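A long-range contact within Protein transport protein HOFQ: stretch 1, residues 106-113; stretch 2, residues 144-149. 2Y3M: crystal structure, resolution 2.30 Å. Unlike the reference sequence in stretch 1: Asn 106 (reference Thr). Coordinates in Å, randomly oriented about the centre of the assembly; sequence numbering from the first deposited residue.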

ATOM      1  N   ASN B 106     -35.271 -19.190   5.184  1.00 56.36           N
ATOM      2  CA  ASN B 106     -35.034 -19.661   3.821  1.00 55.54           C
ATOM      3  C   ASN B 106     -33.806 -19.003   3.202  1.00 51.29           C
ATOM      4  O   ASN B 106     -33.407 -17.918   3.615  1.00 47.93           O
ATOM      5  CB  ASN B 106     -36.260 -19.418   2.937  1.00 54.49           C
ATOM      6  CG  ASN B 106     -37.355 -20.447   3.154  1.00 60.14           C
ATOM      7  OD1 ASN B 106     -37.269 -21.304   4.037  1.00 64.17           O
ATOM      8  ND2 ASN B 106     -38.399 -20.361   2.345  1.00 60.26           N
ATOM      9  N   THR B 107     -33.223 -19.670   2.211  1.00 52.28           N
ATOM     10  CA  THR B 107     -32.033 -19.187   1.514  1.00 49.48           C
ATOM     11  C   THR B 107     -32.266 -19.170   0.007  1.00 47.96           C
ATOM     12  O   THR B 107     -32.922 -20.057  -0.529  1.00 51.43           O
ATOM     13  CB  THR B 107     -30.801 -20.059   1.852  1.00 53.31           C
ATOM     14  OG1 THR B 107     -30.545 -19.986   3.256  1.00 55.19           O
ATOM     15  CG2 THR B 107     -29.564 -19.577   1.113  1.00 51.49           C
ATOM     16  N   ALA B 108     -31.736 -18.153  -0.668  1.00 43.83           N
ATOM     17  CA  ALA B 108     -31.864 -18.038  -2.118  1.00 42.77           C
ATOM     18  C   ALA B 108     -30.647 -17.371  -2.749  1.00 40.29           C
ATOM     19  O   ALA B 108     -30.177 -16.332  -2.285  1.00 37.50           O
ATOM     20  CB  ALA B 108     -33.132 -17.286  -2.493  1.00 40.84           C
ATOM     21  N   THR B 109     -30.140 -17.990  -3.807  1.00 42.11           N
ATOM     22  CA  THR B 109     -29.077 -17.413  -4.602  1.00 40.51           C
ATOM     23  C   THR B 109     -29.719 -16.747  -5.800  1.00 38.72           C
ATOM     24  O   THR B 109     -30.489 -17.367  -6.529  1.00 40.86           O
ATOM     25  CB  THR B 109     -28.103 -18.493  -5.085  1.00 44.37           C
ATOM     26  OG1 THR B 109     -27.489 -19.116  -3.952  1.00 47.82           O
ATOM     27  CG2 THR B 109     -27.029 -17.898  -5.992  1.00 42.98           C
ATOM     28  N   ILE B 110     -29.412 -15.477  -6.000  1.00 38.96           N
ATOM     29  CA  ILE B 110     -29.919 -14.772  -7.161  1.00 37.90           C
ATOM     30  C   ILE B 110     -28.753 -14.376  -8.058  1.00 37.33           C
ATOM     31  O   ILE B 110     -27.820 -13.697  -7.631  1.00 36.54           O
ATOM     32  CB  ILE B 110     -30.820 -13.584  -6.754  1.00 36.32           C
ATOM     33  CG1 ILE B 110     -31.990 -14.106  -5.905  1.00 38.56           C
ATOM     34  CG2 ILE B 110     -31.363 -12.876  -7.986  1.00 36.35           C
ATOM     35  CD1 ILE B 110     -32.603 -13.094  -4.976  1.00 38.23           C
ATOM     36  N   LYS B 111     -28.803 -14.854  -9.296  1.00 38.91           N
ATOM     37  CA  LYS B 111     -27.765 -14.588 -10.274  1.00 39.53           C
ATOM     38  C   LYS B 111     -28.244 -13.463 -11.174  1.00 39.06           C
ATOM     39  O   LYS B 111     -29.218 -13.623 -11.903  1.00 40.48           O
ATOM     40  CB  LYS B 111     -27.490 -15.838 -11.109  1.00 42.62           C
ATOM     41  CG  LYS B 111     -27.075 -17.051 -10.304  1.00 44.70           C
ATOM     42  CD  LYS B 111     -26.815 -18.232 -11.216  1.00 48.94           C
ATOM     43  CE  LYS B 111     -26.089 -19.349 -10.493  1.00 52.14           C
ATOM     44  NZ  LYS B 111     -25.686 -20.428 -11.451  1.00 57.31           N
ATOM     45  N   LEU B 112     -27.563 -12.325 -11.129  1.00 38.08           N
ATOM     46  CA  LEU B 112     -27.990 -11.180 -11.928  1.00 38.73           C
ATOM     47  C   LEU B 112     -27.503 -11.273 -13.366  1.00 42.14           C
ATOM     48  O   LEU B 112     -26.468 -11.879 -13.636  1.00 43.50           O
ATOM     49  CB  LEU B 112     -27.548  -9.875 -11.280  1.00 37.40           C
ATOM     50  CG  LEU B 112     -28.110  -9.656  -9.877  1.00 34.87           C
ATOM     51  CD1 LEU B 112     -27.396  -8.500  -9.233  1.00 35.14           C
ATOM     52  CD2 LEU B 112     -29.619  -9.420  -9.905  1.00 33.63           C
ATOM     53  N   HIS B 113     -28.264 -10.679 -14.281  1.00 44.50           N
ATOM     54  CA  HIS B 113     -27.964 -10.756 -15.712  1.00 48.78           C
ATOM     55  C   HIS B 113     -27.732  -9.386 -16.348  1.00 51.51           C
ATOM     56  O   HIS B 113     -27.071  -9.287 -17.384  1.00 55.65           O
ATOM     57  CB  HIS B 113     -29.084 -11.491 -16.460  1.00 51.29           C
ATOM     58  CG  HIS B 113     -29.213 -12.938 -16.094  1.00 50.73           C
ATOM     59  ND1 HIS B 113     -28.589 -13.944 -16.800  1.00 53.65           N
ATOM     60  CD2 HIS B 113     -29.898 -13.547 -15.096  1.00 48.53           C
ATOM     61  CE1 HIS B 113     -28.880 -15.110 -16.250  1.00 53.11           C
ATOM     62  NE2 HIS B 113     -29.675 -14.897 -15.218  1.00 49.89           N
ATOM     63  N   SER B 144     -18.824 -11.932  -9.456  1.00 48.75           N
ATOM     64  CA  SER B 144     -19.684 -13.017  -9.902  1.00 47.62           C
ATOM     65  C   SER B 144     -21.110 -12.509 -10.085  1.00 45.09           C
ATOM     66  O   SER B 144     -21.952 -13.189 -10.666  1.00 45.23           O
ATOM     67  CB  SER B 144     -19.646 -14.176  -8.904  1.00 48.90           C
ATOM     68  OG  SER B 144     -19.969 -13.741  -7.598  1.00 48.06           O
ATOM     69  N   ASN B 145     -21.357 -11.299  -9.587  1.00 44.47           N
ATOM     70  CA  ASN B 145     -22.655 -10.635  -9.658  1.00 43.52           C
ATOM     71  C   ASN B 145     -23.798 -11.482  -9.089  1.00 42.22           C
ATOM     72  O   ASN B 145     -24.891 -11.537  -9.650  1.00 42.67           O
ATOM     73  CB  ASN B 145     -22.946 -10.137 -11.080  1.00 44.99           C
ATOM     74  CG  ASN B 145     -23.742  -8.845 -11.093  1.00 46.15           C
ATOM     75  OD1 ASN B 145     -23.740  -8.087 -10.122  1.00 46.20           O
ATOM     76  ND2 ASN B 145     -24.423  -8.586 -12.200  1.00 47.70           N
ATOM     77  N   LEU B 146     -23.511 -12.142  -7.968  1.00 41.93           N
ATOM     78  CA  LEU B 146     -24.477 -12.967  -7.249  1.00 41.38           C
ATOM     79  C   LEU B 146     -25.031 -12.198  -6.057  1.00 39.82           C
ATOM     80  O   LEU B 146     -24.353 -11.330  -5.509  1.00 40.04           O
ATOM     81  CB  LEU B 146     -23.813 -14.249  -6.728  1.00 43.01           C
ATOM     82  CG  LEU B 146     -23.186 -15.265  -7.683  1.00 46.57           C
ATOM     83  CD1 LEU B 146     -22.282 -16.221  -6.920  1.00 50.28           C
ATOM     84  CD2 LEU B 146     -24.233 -16.040  -8.453  1.00 47.96           C
ATOM     85  N   LEU B 147     -26.260 -12.528  -5.666  1.00 39.14           N
ATOM     86  CA  LEU B 147     -26.850 -12.066  -4.411  1.00 38.03           C
ATOM     87  C   LEU B 147     -27.336 -13.294  -3.649  1.00 38.29           C
ATOM     88  O   LEU B 147     -28.053 -14.132  -4.200  1.00 39.66           O
ATOM     89  CB  LEU B 147     -28.033 -11.130  -4.668  1.00 37.91           C
ATOM     90  CG  LEU B 147     -27.863  -9.623  -4.872  1.00 39.60           C
ATOM     91  CD1 LEU B 147     -28.973  -9.091  -5.764  1.00 42.51           C
ATOM     92  CD2 LEU B 147     -27.881  -8.880  -3.561  1.00 38.91           C
ATOM     93  N   LEU B 148     -26.937 -13.402  -2.388  1.00 38.27           N
ATOM     94  CA  LEU B 148     -27.361 -14.502  -1.529  1.00 39.41           C
ATOM     95  C   LEU B 148     -28.169 -13.913  -0.376  1.00 37.74           C
ATOM     96  O   LEU B 148     -27.660 -13.084   0.384  1.00 37.68           O
ATOM     97  CB  LEU B 148     -26.139 -15.265  -1.006  1.00 42.30           C
ATOM     98  CG  LEU B 148     -26.282 -16.628  -0.309  1.00 47.10           C
ATOM     99  CD1 LEU B 148     -24.918 -17.313  -0.171  1.00 51.66           C
ATOM    100  CD2 LEU B 148     -26.962 -16.542   1.060  1.00 47.77           C
ATOM    101  N   ILE B 149     -29.423 -14.337  -0.250  1.00 37.25           N
ATOM    102  CA  ILE B 149     -30.303 -13.819   0.792  1.00 35.85           C
ATOM    103  C   ILE B 149     -30.757 -14.885   1.792  1.00 37.18           C
ATOM    104  O   ILE B 149     -31.102 -16.004   1.412  1.00 39.80           O
ATOM    105  CB  ILE B 149     -31.525 -13.050   0.195  1.00 35.25           C
ATOM    106  CG1 ILE B 149     -32.488 -12.618   1.312  1.00 34.25           C
ATOM    107  CG2 ILE B 149     -32.211 -13.869  -0.895  1.00 37.39           C
ATOM    108  CD1 ILE B 149     -33.602 -11.711   0.866  1.00 36.05           C
TER

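The antiparallel ladder joining these stretches runs past its strands: beyond the last bridge, Leu 112 N still donates to Asn 145 O (3.2 Å), although both residues lie in loop and Asn 145 has positive phi and psi (54°/41°). Strands 106-111 and 146-149 run at 166°, their axes approaching to 4.6 Å. Two hydrogen-bonded pairs carry the register. Ala 108 and Ile 149 exchange bonds in both directions, Ala 108 N to Ile 149 O at 3.1 Å and Ile 149 N to Ala 108 O at 2.9 Å; Ile 110 and Leu 147 do likewise, with a short, nearly linear Ile 110 N to Leu 147 O bond of 2.6 Å and a return from Leu 147 N to Ile 110 O of 2.8 Å. The same carbonyls also receive CA-H...O contacts, such as Thr 107 CA to Ile 149 O at 3.3 Å.

Side chains alternate between faces. On one, Ala 108, Ile 110, Leu 147 and Ile 149 form an apolar layer, with Ala 108 CB 3.9 Å from Ile 149 CG2; Leu 112 extends it, its CD1 3.9 Å from Leu 147 CD1. The other face, with Thr 109, Lys 111, Leu 146 and Leu 148, is more exposed. There the aliphatic stem of Lys 111 touches a methyl of Leu 146 (Lys 111 CG to Leu 146 CD2, 3.5 Å), while its charged end leads away.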